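Local coordinates for protein periplasmic chaperone Spy (Escherichia coli, PDB 5WO2) that acts as an ATP-independent periplasmic chaperone, a cradle-shaped homodimer that limits protein aggregation and lets substrates fold while bound to its surface, at residues Arg35-His38 with Asp39-Ser43; Asp47-Lys50 with Ala51-Gln54; Leu5-Thr8 with Asp9-Gln13. All coordinates share one frame; numbering follows the deposited sequence.

Contact 1 (Arg35-His38 with Asp39-Ser43); sequences RAMH and DIIAS. With ZN (zinc ion), chain R; IMD (imidazole), chain Q.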
loop_
_atom_site.group_PDB
_atom_site.type_symbol
_atom_site.label_atom_id
_atom_site.label_comp_id
_atom_site.label_asym_id
_atom_site.label_seq_id
_atom_site.Cartn_x
_atom_site.Cartn_y
_atom_site.Cartn_z
ATOM N N ARG B 35 -9.256 -11.635 1.836
ATOM C CA ARG B 35 -10.306 -12.563 1.425
ATOM C C ARG B 35 -11.598 -11.810 1.131
ATOM O O ARG B 35 -12.314 -12.148 0.213
ATOM C CB ARG B 35 -10.535 -13.631 2.494
ATOM C CG ARG B 35 -9.281 -14.416 2.790
ATOM C CD ARG B 35 -9.541 -15.803 3.348
ATOM N NE ARG B 35 -8.327 -16.602 3.238
ATOM C CZ ARG B 35 -7.584 -17.022 4.257
ATOM N NH1 ARG B 35 -7.927 -16.763 5.524
ATOM N NH2 ARG B 35 -6.486 -17.723 4.004
ATOM N N ALA B 36 -11.894 -10.784 1.918
ATOM C CA ALA B 36 -13.055 -9.957 1.636
ATOM C C ALA B 36 -12.911 -9.264 0.274
ATOM O O ALA B 36 -13.875 -9.198 -0.498
ATOM C CB ALA B 36 -13.258 -8.919 2.754
ATOM N N MET B 37 -11.725 -8.733 -0.014
ATOM C CA MET B 37 -11.466 -8.146 -1.327
ATOM C C MET B 37 -11.664 -9.180 -2.421
ATOM O O MET B 37 -12.296 -8.935 -3.466
ATOM C CB MET B 37 -10.040 -7.606 -1.403
ATOM C CG MET B 37 -9.763 -6.900 -2.718
ATOM S SD MET B 37 -8.175 -6.098 -2.812
ATOM C CE MET B 37 -8.389 -5.182 -4.337
ATOM N N HIS B 38 -11.095 -10.349 -2.197
ATOM C CA HIS B 38 -11.257 -11.418 -3.168
ATOM C C HIS B 38 -12.720 -11.691 -3.436
ATOM O O HIS B 38 -13.139 -11.797 -4.607
ATOM C CB HIS B 38 -10.578 -12.680 -2.674
ATOM C CG HIS B 38 -10.410 -13.728 -3.725
ATOM N ND1 HIS B 38 -9.924 -14.978 -3.432
ATOM C CD2 HIS B 38 -10.703 -13.738 -5.051
ATOM C CE1 HIS B 38 -9.856 -15.699 -4.534
ATOM N NE2 HIS B 38 -10.322 -14.972 -5.540
ATOM N N ASP B 39 -13.526 -11.769 -2.370
ATOM C CA ASP B 39 -14.919 -12.139 -2.544
ATOM C C ASP B 39 -15.731 -11.025 -3.222
ATOM O O ASP B 39 -16.779 -11.294 -3.793
ATOM C CB ASP B 39 -15.536 -12.543 -1.174
ATOM C CG ASP B 39 -14.957 -13.881 -0.659
ATOM O OD1 ASP B 39 -14.320 -14.543 -1.498
ATOM O OD2 ASP B 39 -15.063 -14.267 0.535
ATOM N N ILE B 40 -15.243 -9.793 -3.181
ATOM C CA ILE B 40 -15.901 -8.680 -3.873
ATOM C C ILE B 40 -15.571 -8.716 -5.360
ATOM O O ILE B 40 -16.427 -8.460 -6.205
ATOM C CB ILE B 40 -15.459 -7.340 -3.259
ATOM C CG1 ILE B 40 -16.207 -7.151 -1.929
ATOM C CG2 ILE B 40 -15.749 -6.165 -4.188
ATOM C CD1 ILE B 40 -15.513 -6.266 -1.014
ATOM N N ILE B 41 -14.332 -9.074 -5.665
ATOM C CA ILE B 41 -13.893 -9.175 -7.041
ATOM C C ILE B 41 -14.514 -10.390 -7.732
ATOM O O ILE B 41 -15.029 -10.263 -8.816
ATOM C CB ILE B 41 -12.372 -9.243 -7.116
ATOM C CG1 ILE B 41 -11.808 -7.899 -6.644
ATOM C CG2 ILE B 41 -11.920 -9.678 -8.528
ATOM C CD1 ILE B 41 -10.293 -7.870 -6.527
ATOM N N ALA B 42 -14.458 -11.557 -7.100
ATOM C CA ALA B 42 -14.995 -12.809 -7.661
ATOM C C ALA B 42 -16.464 -12.977 -7.339
ATOM O O ALA B 42 -16.837 -13.892 -6.585
ATOM C CB ALA B 42 -14.241 -14.002 -7.113
ATOM N N SER B 43 -17.284 -12.057 -7.825
ATOM C CA SER B 43 -18.712 -12.034 -7.524
ATOM C C SER B 43 -19.422 -11.707 -8.818
ATOM O O SER B 43 -18.858 -10.999 -9.635
ATOM C CB SER B 43 -19.062 -10.997 -6.462
ATOM O OG SER B 43 -20.458 -10.940 -6.362
HETATM ZN ZN ZN R . -9.043 -15.717 -1.764
HETATM N N1 IMD Q . -12.128 -15.852 0.025
HETATM C C2 IMD Q . -10.951 -15.714 -0.595
HETATM N N3 IMD Q . -10.261 -16.851 -0.465
HETATM C C4 IMD Q . -10.976 -17.703 0.299
HETATM C C5 IMD Q . -12.143 -17.058 0.622
#

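Contact 2 (Asp47-Lys50 with Ala51-Gln54); sequences DKVK and AEAQ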
loop_
_atom_site.group_PDB
_atom_site.type_symbol
_atom_site.label_atom_id
_atom_site.label_comp_id
_atom_site.label_asym_id
_atom_site.label_seq_id
_atom_site.Cartn_x
_atom_site.Cartn_y
_atom_site.Cartn_z
ATOM N N ASP B 47 -20.757 -5.024 -5.767
ATOM C CA ASP B 47 -21.558 -4.496 -4.682
ATOM C C ASP B 47 -20.855 -3.306 -4.038
ATOM O O ASP B 47 -19.985 -3.484 -3.225
ATOM C CB ASP B 47 -21.796 -5.613 -3.674
ATOM C CG ASP B 47 -22.762 -5.234 -2.569
ATOM O OD1 ASP B 47 -22.867 -4.064 -2.118
ATOM O OD2 ASP B 47 -23.439 -6.168 -2.122
ATOM N N LYS B 48 -21.262 -2.097 -4.390
ATOM C CA LYS B 48 -20.480 -0.929 -4.008
ATOM C C LYS B 48 -20.489 -0.749 -2.512
ATOM O O LYS B 48 -19.460 -0.460 -1.945
ATOM C CB LYS B 48 -20.996 0.320 -4.679
ATOM C CG LYS B 48 -20.145 1.559 -4.446
ATOM C CD LYS B 48 -20.658 2.585 -5.422
ATOM C CE LYS B 48 -20.022 3.944 -5.289
ATOM N NZ LYS B 48 -20.416 4.669 -6.589
ATOM N N VAL B 49 -21.645 -0.967 -1.887
ATOM C CA VAL B 49 -21.724 -0.701 -0.434
ATOM C C VAL B 49 -20.847 -1.690 0.317
ATOM O O VAL B 49 -20.158 -1.336 1.262
ATOM C CB VAL B 49 -23.186 -0.762 0.079
ATOM C CG1 VAL B 49 -23.252 -0.678 1.621
ATOM C CG2 VAL B 49 -23.949 0.387 -0.559
ATOM N N LYS B 50 -20.828 -2.930 -0.146
ATOM C CA LYS B 50 -19.941 -3.925 0.425
ATOM C C LYS B 50 -18.478 -3.563 0.182
ATOM O O LYS B 50 -17.631 -3.714 1.051
ATOM C CB LYS B 50 -20.278 -5.292 -0.181
ATOM C CG LYS B 50 -19.672 -6.422 0.594
ATOM C CD LYS B 50 -20.296 -7.766 0.187
ATOM C CE LYS B 50 -21.833 -7.804 0.327
ATOM N NZ LYS B 50 -22.369 -7.121 1.561
ATOM N N ALA B 51 -18.182 -3.065 -1.008
ATOM C CA ALA B 51 -16.809 -2.657 -1.298
ATOM C C ALA B 51 -16.406 -1.499 -0.412
ATOM O O ALA B 51 -15.279 -1.454 0.095
ATOM C CB ALA B 51 -16.693 -2.295 -2.794
ATOM N N GLU B 52 -17.311 -0.572 -0.189
ATOM C CA GLU B 52 -16.993 0.545 0.691
ATOM C C GLU B 52 -16.674 0.055 2.111
ATOM O O GLU B 52 -15.783 0.600 2.780
ATOM C CB GLU B 52 -18.126 1.552 0.729
ATOM C CG GLU B 52 -18.260 2.316 -0.594
ATOM C CD GLU B 52 -19.434 3.308 -0.613
ATOM O OE1 GLU B 52 -20.575 2.916 -0.302
ATOM O OE2 GLU B 52 -19.206 4.468 -1.007
ATOM N N ALA B 53 -17.405 -0.959 2.580
ATOM C CA ALA B 53 -17.122 -1.461 3.914
ATOM C C ALA B 53 -15.732 -2.105 4.013
ATOM O O ALA B 53 -15.012 -1.917 5.004
ATOM C CB ALA B 53 -18.222 -2.455 4.359
ATOM N N GLN B 54 -15.351 -2.810 2.962
ATOM C CA GLN B 54 -14.025 -3.450 2.862
ATOM C C GLN B 54 -12.951 -2.399 2.871
ATOM O O GLN B 54 -11.956 -2.523 3.595
ATOM C CB GLN B 54 -13.906 -4.300 1.588
ATOM C CG GLN B 54 -12.701 -5.233 1.599
ATOM C CD GLN B 54 -11.408 -4.584 1.114
ATOM O OE1 GLN B 54 -11.434 -3.532 0.458
ATOM N NE2 GLN B 54 -10.262 -5.218 1.433
#

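Contact 3 (Leu5-Thr8 with Asp9-Gln13); sequences LNLT and DAQKQ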
loop_
_atom_site.group_PDB
_atom_site.type_symbol
_atom_site.label_atom_id
_atom_site.label_comp_id
_atom_site.label_asym_id
_atom_site.label_seq_id
_atom_site.Cartn_x
_atom_site.Cartn_y
_atom_site.Cartn_z
ATOM N N LEU B 5 24.778 5.156 4.196
ATOM C CA LEU B 5 24.835 6.089 5.306
ATOM C C LEU B 5 26.019 5.793 6.226
ATOM O O LEU B 5 26.300 6.571 7.122
ATOM C CB LEU B 5 23.528 6.049 6.105
ATOM C CG LEU B 5 22.227 6.348 5.359
ATOM C CD1 LEU B 5 21.102 6.220 6.343
ATOM C CD2 LEU B 5 22.221 7.722 4.712
ATOM N N ASN B 6 26.699 4.670 5.993
ATOM C CA ASN B 6 27.924 4.332 6.714
ATOM C C ASN B 6 27.624 4.017 8.164
ATOM O O ASN B 6 28.222 4.576 9.082
ATOM C CB ASN B 6 28.932 5.478 6.625
ATOM C CG ASN B 6 28.896 6.177 5.285
ATOM O OD1 ASN B 6 28.211 5.732 4.359
ATOM N ND2 ASN B 6 29.630 7.278 5.171
ATOM N N LEU B 7 26.668 3.128 8.376
ATOM C CA LEU B 7 26.131 2.945 9.718
ATOM C C LEU B 7 27.137 2.362 10.735
ATOM O O LEU B 7 27.708 1.304 10.539
ATOM C CB LEU B 7 24.896 2.062 9.649
ATOM C CG LEU B 7 23.732 2.655 8.843
ATOM C CD1 LEU B 7 22.752 1.581 8.484
ATOM C CD2 LEU B 7 23.055 3.751 9.650
ATOM N N THR B 8 27.333 3.092 11.825
ATOM C CA THR B 8 28.087 2.613 12.991
ATOM C C THR B 8 27.562 1.236 13.492
ATOM O O THR B 8 26.346 1.006 13.468
ATOM C CB THR B 8 27.980 3.670 14.134
ATOM O OG1 THR B 8 28.948 4.712 13.959
ATOM C CG2 THR B 8 28.181 3.055 15.462
ATOM N N ASP B 9 28.438 0.317 13.926
ATOM C CA ASP B 9 27.954 -0.974 14.467
ATOM C C ASP B 9 27.019 -0.737 15.655
ATOM O O ASP B 9 26.024 -1.444 15.796
ATOM C CB ASP B 9 29.099 -1.961 14.853
ATOM C CG ASP B 9 30.392 -1.274 15.250
ATOM O OD1 ASP B 9 30.607 -0.126 14.809
ATOM O OD2 ASP B 9 31.216 -1.898 15.981
ATOM N N ALA B 10 27.294 0.270 16.477
ATOM C CA ALA B 10 26.313 0.711 17.476
ATOM C C ALA B 10 25.001 1.160 16.805
ATOM O O ALA B 10 23.898 0.959 17.346
ATOM C CB ALA B 10 26.880 1.841 18.340
ATOM N N GLN B 11 25.102 1.743 15.612
ATOM C CA GLN B 11 23.912 2.247 14.925
ATOM C C GLN B 11 23.084 1.070 14.400
ATOM O O GLN B 11 21.879 0.972 14.679
ATOM C CB GLN B 11 24.295 3.208 13.781
ATOM C CG GLN B 11 24.561 4.648 14.241
ATOM C CD GLN B 11 24.995 5.566 13.096
ATOM O OE1 GLN B 11 25.706 5.156 12.187
ATOM N NE2 GLN B 11 24.554 6.812 13.145
ATOM N N LYS B 12 23.749 0.172 13.670
ATOM C CA LYS B 12 23.105 -1.017 13.110
ATOM C C LYS B 12 22.533 -1.868 14.230
ATOM O O LYS B 12 21.389 -2.275 14.167
ATOM C CB LYS B 12 24.098 -1.830 12.275
ATOM C CG LYS B 12 24.574 -1.114 11.001
ATOM C CD LYS B 12 25.923 -1.651 10.431
ATOM C CE LYS B 12 27.049 -1.522 11.450
ATOM N NZ LYS B 12 28.497 -1.465 11.002
ATOM N N GLN B 13 23.329 -2.140 15.262
ATOM C CA GLN B 13 22.794 -2.847 16.429
ATOM C C GLN B 13 21.477 -2.187 16.845
ATOM O O GLN B 13 20.460 -2.859 17.044
ATOM C CB GLN B 13 23.788 -2.839 17.592
#

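Contact 1 (Arg35-His38 with Asp39-Ser43)
A zinc site at the dimer interface adjoins the C-terminal end of helix 32-41, where H38 and D39 share a zinc-bound imidazole and H38 meets A42. With CG anti to the backbone N (chi1 -166°), the H38 ring swings out so that ND1 binds the zinc at 2.0 Å. Imidazole N3, probably from the crystallisation liquor, binds the metal at 2.1 Å, and E93 of the second subunit is a further ligand. H38 NE2 hydrogen-bonds N89 of the second subunit, so both ring nitrogens are engaged and the ring's rotation is fixed. D39 OD1 accepts from imidazole N1 at 3.0 Å along a bent path (132°), with a weaker bond to OD2. R35 lays its extended chain alongside the same imidazole, CB 3.7 Å from N1. Further round the helix, M37 CE meets I41 CD1 at 4.0 Å, the two chains crossing obliquely; M37 packs on H69 and I41 on Q73, both of the second subunit. A42 N donates to H38 O at 2.8 Å, and the A42 methyl sits beside H38 CD2. A42 then centres an inverse gamma turn, ending a helix whose final turn supplies a histidine to an intersubunit zinc site.

Contact 2 (Asp47-Lys50 with Ala51-Gln54)
Ahead of helix 48-77, D47 is the N-cap, and its O takes A51 N at 2.9 Å as the first turn begins. The cap's side chain takes part too: D47 OD1 accepts from K50 N at 3.1 Å in a nearly straight bond (165°), reached from above the carboxylate plane. K50 bends at chi3 (-56°) and chi4, which curls its ammonium back toward the cap, but NZ to D47 OD2 is a long salt bridge of 4.0 Å. On another side of the turn E52 places CG beside its own backbone N (chi1 -70°), laying that carbon 3.3 Å from K48 O, the carbonyl that also takes E52 N. From there the chain runs extended, and its OE2 forms a salt bridge with K63 of the second subunit; K48 NZ stays 5.7 Å from E52 OE2, with no direct contact. L67 of the second subunit packs on K48, A51 and E52. Q54 is turned at chi2, carrying its amide away from the first turn to helix 32-41, where NE2 donates to E33 O and the chain packs on A36, M37 and I40. Tucked against the turn's carbonyls, A51 CB lies 3.4 Å from K48 O.

Contact 3 (Leu5-Thr8 with Asp9-Gln13)
From L7 and T8 the backbone passes from an extended loop into the first turn of helix 9-21, with K12 N donating to T8 O at 2.7 Å. L7, T8 and Q11 are the named positions of an LTXXQ motif, the first of two in the chain (the second is L80 to Q84), and T8 is the N-cap. The T8 side chain makes no capping bond; instead Q11, three residues on, returns its amide to the loop. With this single bond between Q11 and T8 N, the capping box is not complete. In the conformer described, Q11 OE1 takes T8 N at 2.7 Å in the carbonyl plane, on a lone pair. CG of Q11 lies beside its backbone N (chi1 -83°) and the chain then extends, crossing L7 and T8 at about a right angle. The other end of the amide is held too: NE2 donates to I79 O and to Q84 OE1, linking this helix start to the region just before helix 82-94 and to that helix itself, while L80 packs on L7 and Q11. In the same conformer T8 turns its methyl, rather than OG1, to the helix start, over A10. K12 folds along the other flank, passing L7 CB and bending at chi3 (-59°), which brings its NZ 2.9 Å from L7 O in a weak hydrogen bond.

From the N terminus, contact 3 comes first, where the opening loop enters helix 9-21 and is tied to I79-L80 and to helix 82-94. Contact 1 follows at the end of helix 32-41, and contact 2 after a short turn, at the start of helix 48-77. All three are local and in series: each spans a single helix end, and none nests in or crosses another. Contacts 1 and 2 touch, I40 CD1 reaching Q54 CB at 3.6 Å, which packs the two consecutive helices together; both also meet the second subunit. Contact 3 lies on the opposite side of the chain's centre, its own centre about 44 Å from that of contact 1.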